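Side-chain contacts in Methylcobalamin\: coenzyme M methyltransferase (PDB 4AY7), which probably transfers the methyl group of a methylated corrinoid to coenzyme M, using a zinc ion held in a TIM-barrel fold, during methanogenesis: residues M97-K100 with N101-P104; G326-P329 with M330-L333. All blocks are in the same frame, centred on the assembly; numbering follows the deposited sequence.

Contact 1 (M97-K100 with N101-P104); sequences MGTK and NRQP
The carbonyl oxygen of Arg102 is gripped from more than one direction. Thr99 N donates to Arg102 O at 3.0 Å, nearly straight (159°), in the carbonyl plane and on a lone pair, while water 1 lies 3.0 Å from Arg102 O and also reaches Met97 O. The CA-H of Gly98 adds a weak contact to the same oxygen. Glycine suits this place: its CA packs close to Arg102 O, where a CB would be in the way, and its phi is positive (78°). In return, Arg102 N donates to Thr99 O at 3.2 Å, but from above the carbonyl plane, closing the type I turn from Thr99 to Arg102.

Thr99 uses both branches, the hydroxyl within the turn and the methyl against Arg102. Its chi1 of 65° places OG1 between the backbone N and the carbonyl carbon, where it curls forward to accept a bent bond from Asn101 N (3.3 Å), an ST turn nested in the beta turn. Water 2 ties Thr99 OG1 to Asn101 OD1. The methyl CG2 lies over one face of the Arg102 guanidinium, offset toward its rim and 3.8 Å from CZ. With a valine at Thr99 the Asn101 amide would probably lose its side-chain acceptor, and water 2 its link across the turn. Lys100 extends its chain along helix 42-48, touching Val42 and Met45, to a salt bridge between its NZ and Asp46.

Near the open ends of the loop, Met97 CE meets Pro104 CG at 4.1 Å, an apolar contact that His56 also touches. The whole is the connecting loop of a beta-hairpin between strands 94-96 and 105-108, and it carries Gln103, a coenzyme M-binding residue whose NE2 is bonded to Tyr82 O.

Contact 2 (G326-P329 with M330-L333); sequences GIAP and MTPL
Thr331 holds Ala328 O with two donors, closing a type I beta turn from Ala328 to Thr331 in the loop that leads from the barrel strand 320-323 to helix 333-346. The hydroxyl OG1 donates to Ala328 O at 2.7 Å, and Thr331 N donates to the same oxygen at 3.0 Å, nearly straight (162°). Both come from the same face of the carbonyl plane, the amide standing well above it and the hydroxyl less tilted.

The closely packed part is formed by Ile327, Ala328 and Thr331. Ile327 crosses Thr331 at about a right angle, its branch methyl CG2 lying 3.6 Å from Thr331 CB, so the beta-branched threonine offers a carbon surface together with its hydroxyl. The Ala328 methyl is small enough to sit beside that hydroxyl, and Leu299 touches both Ala328 and Thr331. Proline suits the second position of the turn, because its ring restricts phi to values near the -59° found at Pro329.

The part around Met330 is looser and wetter. Met330, with CB against Pro329 C, bends its chain and rests on Val42 of helix 42-48, in an exposed position. Water 4 donates to both Pro329 O and Thr331 O, joining two acceptors that could not bond each other. Pro332 follows as the N-cap residue of helix 333-346.

Even the packed part admits a single water: a chi1 of -58° sets Thr331 OG1 anti to its carbonyl carbon, facing back along the chain, and there it accepts from water 3 at 2.8 Å, while that water accepts from Ala328 N at 2.9 Å.

Contacts 1 and 2 are far apart in sequence, yet their centres lie 14 Å apart and the two loops touch where Asn101 O packs 3.8 Å from Pro329 CG. They border the coenzyme M site, which is empty in this model. Gln103 of contact 1 and Ile327 of contact 2 each bring a side chain to about 4 Å from that of Gln38, the other coenzyme M-binding glutamine, and Ile327 O accepts a hydrogen bond from Gln38 NE2. Trp52 touches both Gln103 and Pro329. The side chain of Gln103 is about 9 Å from the bound zinc ion. That of Ile327 is about 11 Å from it, and the zinc ligand Cys325 directly precedes 326-329.

Contact 1 (M97-K100 with N101-P104)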
loop_
_atom_site.group_PDB
_atom_site.type_symbol
_atom_site.label_atom_id
_atom_site.label_comp_id
_atom_site.label_asym_id
_atom_site.label_seq_id
_atom_site.Cartn_x
_atom_site.Cartn_y
_atom_site.Cartn_z
ATOM N N MET A 97 -11.161 -13.046 9.352
ATOM C CA MET A 97 -11.272 -11.584 9.428
ATOM C C MET A 97 -10.510 -10.958 10.631
ATOM O O MET A 97 -10.416 -9.723 10.768
ATOM C CB MET A 97 -12.732 -11.192 9.502
ATOM C CG MET A 97 -13.508 -11.360 8.182
ATOM S SD MET A 97 -12.730 -10.530 6.763
ATOM C CE MET A 97 -12.965 -8.827 7.246
ATOM N N GLY A 98 -10.014 -11.775 11.539
ATOM C CA GLY A 98 -9.100 -11.257 12.572
ATOM C C GLY A 98 -9.845 -10.529 13.666
ATOM O O GLY A 98 -11.002 -10.788 13.932
ATOM N N THR A 99 -9.134 -9.671 14.367
ATOM C CA THR A 99 -9.592 -9.066 15.621
ATOM C C THR A 99 -9.192 -7.612 15.629
ATOM O O THR A 99 -8.551 -7.050 14.686
ATOM C CB THR A 99 -8.854 -9.673 16.832
ATOM O OG1 THR A 99 -7.457 -9.327 16.721
ATOM C CG2 THR A 99 -9.030 -11.188 16.908
ATOM N N LYS A 100 -9.554 -6.973 16.749
ATOM C CA LYS A 100 -9.238 -5.613 16.910
ATOM C C LYS A 100 -7.762 -5.267 16.602
ATOM O O LYS A 100 -7.478 -4.185 16.091
ATOM C CB LYS A 100 -9.626 -5.134 18.317
ATOM C CG LYS A 100 -9.932 -3.652 18.357
ATOM C CD LYS A 100 -10.207 -3.261 19.791
ATOM C CE LYS A 100 -10.386 -1.789 19.892
ATOM N NZ LYS A 100 -10.707 -1.471 21.318
ATOM N N ASN A 101 -6.796 -6.137 16.868
ATOM C CA ASN A 101 -5.432 -5.766 16.464
ATOM C C ASN A 101 -4.686 -6.773 15.544
ATOM O O ASN A 101 -3.484 -6.674 15.380
ATOM C CB ASN A 101 -4.609 -5.388 17.680
ATOM C CG ASN A 101 -4.353 -6.535 18.571
ATOM O OD1 ASN A 101 -5.276 -7.254 18.948
ATOM N ND2 ASN A 101 -3.100 -6.721 18.945
ATOM N N ARG A 102 -5.420 -7.706 14.924
ATOM C CA ARG A 102 -4.842 -8.750 14.112
ATOM C C ARG A 102 -5.584 -8.589 12.768
ATOM O O ARG A 102 -6.798 -8.732 12.754
ATOM C CB ARG A 102 -5.188 -10.097 14.742
ATOM C CG ARG A 102 -4.281 -11.278 14.442
ATOM C CD ARG A 102 -4.606 -12.481 15.338
ATOM N NE ARG A 102 -5.816 -13.098 14.802
ATOM C CZ ARG A 102 -6.726 -13.803 15.475
ATOM N NH1 ARG A 102 -6.605 -14.052 16.798
ATOM N NH2 ARG A 102 -7.802 -14.232 14.804
ATOM N N GLN A 103 -4.852 -8.252 11.715
ATOM C CA GLN A 103 -5.440 -7.930 10.395
ATOM C C GLN A 103 -6.066 -9.199 9.797
ATOM O O GLN A 103 -5.635 -10.265 10.118
ATOM C CB GLN A 103 -4.369 -7.418 9.389
ATOM C CG GLN A 103 -4.019 -6.025 9.669
ATOM C CD GLN A 103 -2.980 -5.479 8.713
ATOM O OE1 GLN A 103 -1.822 -5.946 8.698
ATOM N NE2 GLN A 103 -3.383 -4.478 7.918
ATOM N N PRO A 104 -6.989 -9.062 8.881
ATOM C CA PRO A 104 -7.440 -10.228 8.119
ATOM C C PRO A 104 -6.319 -10.958 7.413
ATOM O O PRO A 104 -5.393 -10.333 6.958
ATOM C CB PRO A 104 -8.413 -9.596 7.087
ATOM C CG PRO A 104 -8.980 -8.397 7.835
ATOM C CD PRO A 104 -7.795 -7.872 8.565
HETATM O O HOH W 1 -9.254 -7.363 11.785
HETATM O O HOH W 2 -5.659 -10.000 18.875
#

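Contact 2 (G326-P329 with M330-L333)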
loop_
_atom_site.group_PDB
_atom_site.type_symbol
_atom_site.label_atom_id
_atom_site.label_comp_id
_atom_site.label_asym_id
_atom_site.label_seq_id
_atom_site.Cartn_x
_atom_site.Cartn_y
_atom_site.Cartn_z
ATOM N N GLY A 326 2.990 -0.688 6.964
ATOM C CA GLY A 326 1.712 -0.351 7.627
ATOM C C GLY A 326 1.983 0.085 9.084
ATOM O O GLY A 326 2.921 -0.394 9.755
ATOM N N ILE A 327 1.183 1.021 9.566
ATOM C CA ILE A 327 1.295 1.472 10.946
ATOM C C ILE A 327 0.881 0.327 11.844
ATOM O O ILE A 327 -0.184 -0.347 11.606
ATOM C CB ILE A 327 0.390 2.696 11.136
ATOM C CG1 ILE A 327 0.802 3.794 10.129
ATOM C CG2 ILE A 327 0.453 3.213 12.587
ATOM C CD1 ILE A 327 0.110 5.168 10.311
ATOM N N ALA A 328 1.678 0.015 12.847
ATOM C CA ALA A 328 1.239 -1.020 13.799
ATOM C C ALA A 328 -0.067 -0.531 14.511
ATOM O O ALA A 328 -0.194 0.659 14.867
ATOM C CB ALA A 328 2.322 -1.326 14.840
ATOM N N PRO A 329 -1.014 -1.439 14.699
ATOM C CA PRO A 329 -2.283 -1.045 15.284
ATOM C C PRO A 329 -2.166 -0.423 16.682
ATOM O O PRO A 329 -2.973 0.448 17.016
ATOM C CB PRO A 329 -3.065 -2.340 15.321
ATOM C CG PRO A 329 -2.525 -3.156 14.191
ATOM C CD PRO A 329 -1.085 -2.762 14.028
ATOM N N MET A 330 -1.194 -0.823 17.488
ATOM C CA MET A 330 -1.028 -0.218 18.811
ATOM C C MET A 330 -0.184 1.049 18.837
ATOM O O MET A 330 0.135 1.556 19.928
ATOM C CB MET A 330 -0.467 -1.225 19.816
ATOM C CG MET A 330 -1.452 -2.331 20.100
ATOM S SD MET A 330 -2.985 -1.774 20.908
ATOM C CE MET A 330 -2.568 -1.208 22.555
ATOM N N THR A 331 0.123 1.616 17.663
ATOM C CA THR A 331 0.786 2.897 17.612
ATOM C C THR A 331 -0.042 4.044 18.267
ATOM O O THR A 331 -1.185 4.300 17.869
ATOM C CB THR A 331 1.120 3.251 16.158
ATOM O OG1 THR A 331 1.933 2.195 15.639
ATOM C CG2 THR A 331 1.879 4.555 16.063
ATOM N N PRO A 332 0.527 4.715 19.237
ATOM C CA PRO A 332 -0.190 5.897 19.772
ATOM C C PRO A 332 -0.378 7.002 18.768
ATOM O O PRO A 332 0.529 7.264 17.909
ATOM C CB PRO A 332 0.644 6.354 20.934
ATOM C CG PRO A 332 1.639 5.269 21.208
ATOM C CD PRO A 332 1.772 4.437 19.966
ATOM N N LEU A 333 -1.531 7.656 18.842
ATOM C CA LEU A 333 -1.821 8.830 18.024
ATOM C C LEU A 333 -0.664 9.874 18.042
ATOM O O LEU A 333 -0.281 10.422 16.980
ATOM C CB LEU A 333 -3.139 9.475 18.457
ATOM C CG LEU A 333 -3.595 10.733 17.707
ATOM C CD1 LEU A 333 -3.765 10.345 16.256
ATOM C CD2 LEU A 333 -4.911 11.302 18.260
HETATM O O HOH W 3 3.817 1.791 13.638
HETATM O O HOH W 4 -3.093 2.569 18.740
#